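RagB/SusD family nutrient uptake outer membrane protein (Bacteroides thetaiotaomicron, PDB 7KV2) probably binds beta-glucan at the bacterial cell surface, as a SusD-family outer membrane protein serving glycan uptake in a gut Bacteroides. Local coordinates at residues 52-57 / 212-217; 146-151 / 191-196. All coordinates share one frame; numbering follows the deposited sequence. Where two conformers were deposited one is given.

Interaction 1. Residues 52-57 / 212-217; sequences AAYDPL and YGRVTL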
# COMPACT_ATOMS: atom_id res chain seq x y z
N ALA A 52 -12.67 -14.46 -7.84
CA ALA A 52 -13.26 -13.99 -6.56
C ALA A 52 -12.18 -13.80 -5.49
O ALA A 52 -12.34 -12.89 -4.66
CB ALA A 52 -14.34 -14.93 -6.09
N ALA A 53 -11.12 -14.62 -5.46
CA ALA A 53 -10.06 -14.56 -4.43
C ALA A 53 -9.28 -13.23 -4.50
O ALA A 53 -8.61 -12.90 -3.50
CB ALA A 53 -9.11 -15.70 -4.54
N TYR A 54 -9.28 -12.58 -5.67
CA TYR A 54 -8.63 -11.25 -5.87
C TYR A 54 -9.50 -10.10 -5.34
O TYR A 54 -8.96 -8.99 -5.14
CB TYR A 54 -8.36 -11.00 -7.36
CG TYR A 54 -7.22 -11.77 -7.98
CD1 TYR A 54 -7.40 -13.04 -8.50
CD2 TYR A 54 -5.95 -11.22 -8.07
CE1 TYR A 54 -6.35 -13.74 -9.08
CE2 TYR A 54 -4.89 -11.90 -8.67
CZ TYR A 54 -5.08 -13.17 -9.19
OH TYR A 54 -4.05 -13.85 -9.76
N ASP A 55 -10.81 -10.29 -5.14
CA ASP A 55 -11.70 -9.12 -4.93
C ASP A 55 -11.33 -8.37 -3.66
O ASP A 55 -11.38 -7.14 -3.64
CB ASP A 55 -13.18 -9.51 -4.94
CG ASP A 55 -13.75 -9.52 -6.34
OD1 ASP A 55 -13.56 -8.53 -7.07
OD2 ASP A 55 -14.38 -10.54 -6.69
N PRO A 56 -11.04 -9.04 -2.52
CA PRO A 56 -10.75 -8.32 -1.27
C PRO A 56 -9.52 -7.39 -1.35
O PRO A 56 -9.41 -6.49 -0.54
CB PRO A 56 -10.60 -9.47 -0.27
CG PRO A 56 -11.52 -10.53 -0.84
CD PRO A 56 -11.16 -10.50 -2.31
N LEU A 57 -8.64 -7.59 -2.33
CA LEU A 57 -7.55 -6.61 -2.62
C LEU A 57 -8.13 -5.19 -2.71
O LEU A 57 -7.44 -4.26 -2.19
CB LEU A 57 -6.82 -6.93 -3.93
CG LEU A 57 -5.94 -8.18 -3.90
CD1 LEU A 57 -5.42 -8.45 -5.30
CD2 LEU A 57 -4.80 -8.08 -2.89
N TYR A 212 -3.53 -7.78 -16.59
CA TYR A 212 -2.81 -7.00 -15.55
C TYR A 212 -3.67 -7.04 -14.28
O TYR A 212 -4.90 -6.86 -14.38
CB TYR A 212 -2.49 -5.57 -16.01
CG TYR A 212 -1.24 -5.43 -16.86
CD1 TYR A 212 -0.05 -6.02 -16.49
CD2 TYR A 212 -1.26 -4.68 -18.03
CE1 TYR A 212 1.11 -5.87 -17.23
CE2 TYR A 212 -0.11 -4.52 -18.78
CZ TYR A 212 1.09 -5.09 -18.38
OH TYR A 212 2.23 -4.90 -19.12
N GLY A 213 -3.03 -7.28 -13.15
CA GLY A 213 -3.68 -7.47 -11.84
C GLY A 213 -3.50 -8.90 -11.35
O GLY A 213 -3.67 -9.13 -10.15
N ARG A 214 -3.23 -9.86 -12.25
CA ARG A 214 -3.03 -11.28 -11.85
C ARG A 214 -1.67 -11.38 -11.16
O ARG A 214 -0.77 -10.58 -11.48
CB ARG A 214 -3.11 -12.25 -13.03
CG ARG A 214 -4.47 -12.34 -13.72
CD ARG A 214 -5.51 -13.18 -12.99
NE ARG A 214 -6.64 -13.55 -13.84
CZ ARG A 214 -7.41 -14.61 -13.65
NH1 ARG A 214 -7.19 -15.41 -12.63
NH2 ARG A 214 -8.37 -14.90 -14.50
N VAL A 215 -1.52 -12.32 -10.23
CA VAL A 215 -0.22 -12.64 -9.62
C VAL A 215 0.78 -12.97 -10.74
O VAL A 215 0.41 -13.69 -11.71
CB VAL A 215 -0.39 -13.81 -8.64
CG1 VAL A 215 0.94 -14.29 -8.11
CG2 VAL A 215 -1.31 -13.40 -7.50
N THR A 216 1.99 -12.47 -10.58
CA THR A 216 3.16 -12.72 -11.43
C THR A 216 4.34 -13.13 -10.55
O THR A 216 4.30 -12.87 -9.32
CB THR A 216 3.54 -11.47 -12.24
OG1 THR A 216 4.02 -10.53 -11.27
CG2 THR A 216 2.36 -10.97 -13.04
N LEU A 217 5.36 -13.74 -11.17
CA LEU A 217 6.61 -14.08 -10.47
C LEU A 217 7.20 -12.80 -9.87
O LEU A 217 7.65 -12.85 -8.75
CB LEU A 217 7.59 -14.77 -11.42
CG LEU A 217 8.85 -15.31 -10.75
CD1 LEU A 217 8.52 -16.35 -9.69
CD2 LEU A 217 9.80 -15.89 -11.78
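Y54 reaches across to the loop 212-217 and ends with its hydroxyl on the backbone of V215. V215 N donates to Y54 OH over 3.0 Å, and the angle at the hydrogen, 167°, makes the bond nearly straight; the donor arrives at the edge of the ring, in its plane. Around this bond the aromatic group meets three consecutive residues. V215 CG2 lies 3.6 Å from Y54 OH, shielding the bond with a methyl group. R214 has two conformers; in the one described here, the aliphatic part of the chain does the touching: its bend at chi2 (-79°) brings R214 CD to 3.6 Å from Y54 OH, while the guanidinium plane stands 83° to the ring. G213 O sits obliquely to the ring, 3.4 Å from Y54 CE2. Glycine suits this place because, at the backbone angles of G213, a CB would be jammed against the preceding carbonyl oxygen.

Tyrosine is apt here because it combines length, a flat apolar body and a hydroxyl that can accept and donate together. While accepting from V215 N, Y54 OH also bonds Q146 OE1 of helix 137-162, and L150 of that helix packs on the ring. In the same arginine conformer, R214 NH1 also bonds Q146 OE1. A phenylalanine here would probably leave the V215 N-H and the Q146 amide oxygen each without the hydroxyl that now links them. Immediately beyond, T216 is the N-cap of helix 217-231, its OG1 capping M219 N. A tyrosine side chain is thus bonded to the backbone of the loop that leads, through this N-cap, into helix 217-231, within the alpha-helical, tetratricopeptide-repeat-like part of a SusD-family protein.

Interaction 2. Residues 146-151 / 191-196; sequences QVIALR and VTSLEE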
# COMPACT_ATOMS: atom_id res chain seq x y z
N GLN A 146 -1.63 -18.69 -7.87
CA GLN A 146 -2.32 -17.37 -7.66
C GLN A 146 -2.88 -17.29 -6.25
O GLN A 146 -2.63 -16.27 -5.52
CB GLN A 146 -3.42 -17.15 -8.68
CG GLN A 146 -2.93 -17.12 -10.13
CD GLN A 146 -4.11 -17.02 -11.07
OE1 GLN A 146 -4.78 -15.99 -11.15
NE2 GLN A 146 -4.41 -18.12 -11.77
N VAL A 147 -3.65 -18.30 -5.82
CA VAL A 147 -4.35 -18.19 -4.52
C VAL A 147 -3.38 -18.39 -3.36
O VAL A 147 -3.63 -17.77 -2.36
CB VAL A 147 -5.61 -19.07 -4.42
CG1 VAL A 147 -6.57 -18.76 -5.56
CG2 VAL A 147 -5.28 -20.56 -4.35
N ILE A 148 -2.29 -19.17 -3.45
CA ILE A 148 -1.34 -19.25 -2.31
C ILE A 148 -0.60 -17.90 -2.19
O ILE A 148 -0.37 -17.41 -1.07
CB ILE A 148 -0.38 -20.43 -2.46
CG1 ILE A 148 -1.11 -21.78 -2.48
CG2 ILE A 148 0.65 -20.37 -1.34
CD1 ILE A 148 -0.19 -22.95 -2.85
N ALA A 149 -0.26 -17.27 -3.30
CA ALA A 149 0.45 -15.98 -3.29
C ALA A 149 -0.50 -14.91 -2.74
O ALA A 149 -0.05 -14.14 -1.89
CB ALA A 149 0.93 -15.63 -4.68
N LEU A 150 -1.75 -14.87 -3.20
CA LEU A 150 -2.77 -13.95 -2.64
C LEU A 150 -2.93 -14.22 -1.15
O LEU A 150 -3.09 -13.27 -0.37
CB LEU A 150 -4.10 -14.09 -3.36
CG LEU A 150 -4.16 -13.47 -4.77
CD1 LEU A 150 -5.45 -13.91 -5.45
CD2 LEU A 150 -4.10 -11.94 -4.73
N ARG A 151 -2.89 -15.49 -0.74
CA ARG A 151 -3.12 -15.78 0.69
C ARG A 151 -2.02 -15.15 1.53
O ARG A 151 -2.34 -14.60 2.57
CB ARG A 151 -3.20 -17.29 0.93
CG ARG A 151 -3.64 -17.64 2.34
CD ARG A 151 -4.11 -19.10 2.43
NE ARG A 151 -3.00 -20.01 2.19
CZ ARG A 151 -3.12 -21.29 1.82
NH1 ARG A 151 -4.31 -21.84 1.64
NH2 ARG A 151 -2.05 -22.02 1.62
N VAL A 191 6.59 -17.31 4.38
CA VAL A 191 7.79 -17.43 3.52
C VAL A 191 7.84 -18.82 2.88
O VAL A 191 8.18 -18.91 1.69
CB VAL A 191 9.07 -17.03 4.27
CG1 VAL A 191 9.57 -18.07 5.25
CG2 VAL A 191 10.14 -16.68 3.24
N THR A 192 7.46 -19.88 3.61
CA THR A 192 7.44 -21.26 3.06
C THR A 192 6.41 -21.35 1.92
O THR A 192 6.73 -21.95 0.90
CB THR A 192 7.17 -22.30 4.16
OG1 THR A 192 8.27 -22.20 5.06
CG2 THR A 192 7.11 -23.72 3.63
N SER A 193 5.22 -20.76 2.07
CA SER A 193 4.19 -20.69 1.00
C SER A 193 4.74 -20.01 -0.26
O SER A 193 4.51 -20.52 -1.36
CB SER A 193 2.95 -19.99 1.47
OG SER A 193 2.23 -20.79 2.40
N LEU A 194 5.46 -18.90 -0.10
CA LEU A 194 6.06 -18.19 -1.26
C LEU A 194 7.09 -19.11 -1.93
O LEU A 194 7.15 -19.10 -3.18
CB LEU A 194 6.69 -16.87 -0.82
CG LEU A 194 5.71 -15.81 -0.31
CD1 LEU A 194 6.40 -14.47 -0.17
CD2 LEU A 194 4.50 -15.68 -1.23
N GLU A 195 7.91 -19.83 -1.16
CA GLU A 195 8.92 -20.78 -1.71
C GLU A 195 8.19 -21.81 -2.59
O GLU A 195 8.65 -22.08 -3.71
CB GLU A 195 9.71 -21.43 -0.58
CG GLU A 195 10.71 -20.49 0.06
CD GLU A 195 11.40 -20.92 1.35
OE1 GLU A 195 10.98 -21.91 1.97
OE2 GLU A 195 12.36 -20.22 1.74
N GLU A 196 7.07 -22.33 -2.12
CA GLU A 196 6.27 -23.35 -2.85
C GLU A 196 5.72 -22.77 -4.14
O GLU A 196 5.69 -23.47 -5.15
CB GLU A 196 5.08 -23.81 -2.03
CG GLU A 196 5.47 -24.68 -0.86
CD GLU A 196 4.26 -25.03 -0.01
OE1 GLU A 196 3.10 -24.88 -0.51
OE2 GLU A 196 4.48 -25.41 1.16
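I148 and S193 bring two helices, 137-162 and 183-200, close together in broadly opposite directions, with their CA atoms 6.6 Å apart. Such an approach suits a small residue on one side, and S193 supplies it. The gamma methyl of the isoleucine does the touching: I148 CG2 rests 3.7 Å from S193 CB and 3.9 Å from S193 O, against the backbone of the facing helix as much as its side chain. With CG2 anti to the backbone N and CG1 beside it (chi1 -62°), the branched residue turns one arm to S193 and sends the other, ending in CD1, toward E196. There the approach is loose, I148 CD1 standing 4.5 Å from E196 OE1.

The serine hydroxyl is not spent on the neighbouring helix. S193 OG lies beside its own backbone N and bonds K189 O one turn earlier, which ties the polar group to its own helix and leaves CB to meet the methyl. No hydrogen bond joins the two segments. R151 and E196 carry opposite charges, but R151 NH2 and E196 OE1 are 6.3 Å apart, so any attraction is likely to be weak; R151 NH1 bonds N123 OD1 instead.

On the inner side of the contact, A149 and L194 draw near one another without close contact, and helix 217-231 takes up their apolar surfaces: V220 touches A149, and Y224 and I227 touch L194. This is a lightly packed, antiparallel helix pair backed by a third helix, as in the alpha-solenoid packing of tetratricopeptide-repeat proteins to which SusD domains are related.

How the interactions relate
From the N terminus, the chain passes through 52-57 at helix 43-53, continues through helix 110-130 into helix 137-162, then reaches helix 183-200, where interaction 2 closes a short loop of 39 residues. Only further on, in the loop leading into helix 217-231, does 212-217 return to 52-57, so interaction 1 closes a loop of 154 residues with interaction 2 nested inside it. Their centres lie 13 Å apart, and helix 137-162 joins them, lending residues to both; on it, A149 CB is packed 3.7 Å from V215 CG1. Together they fasten the early helices to the later ones of a single family region.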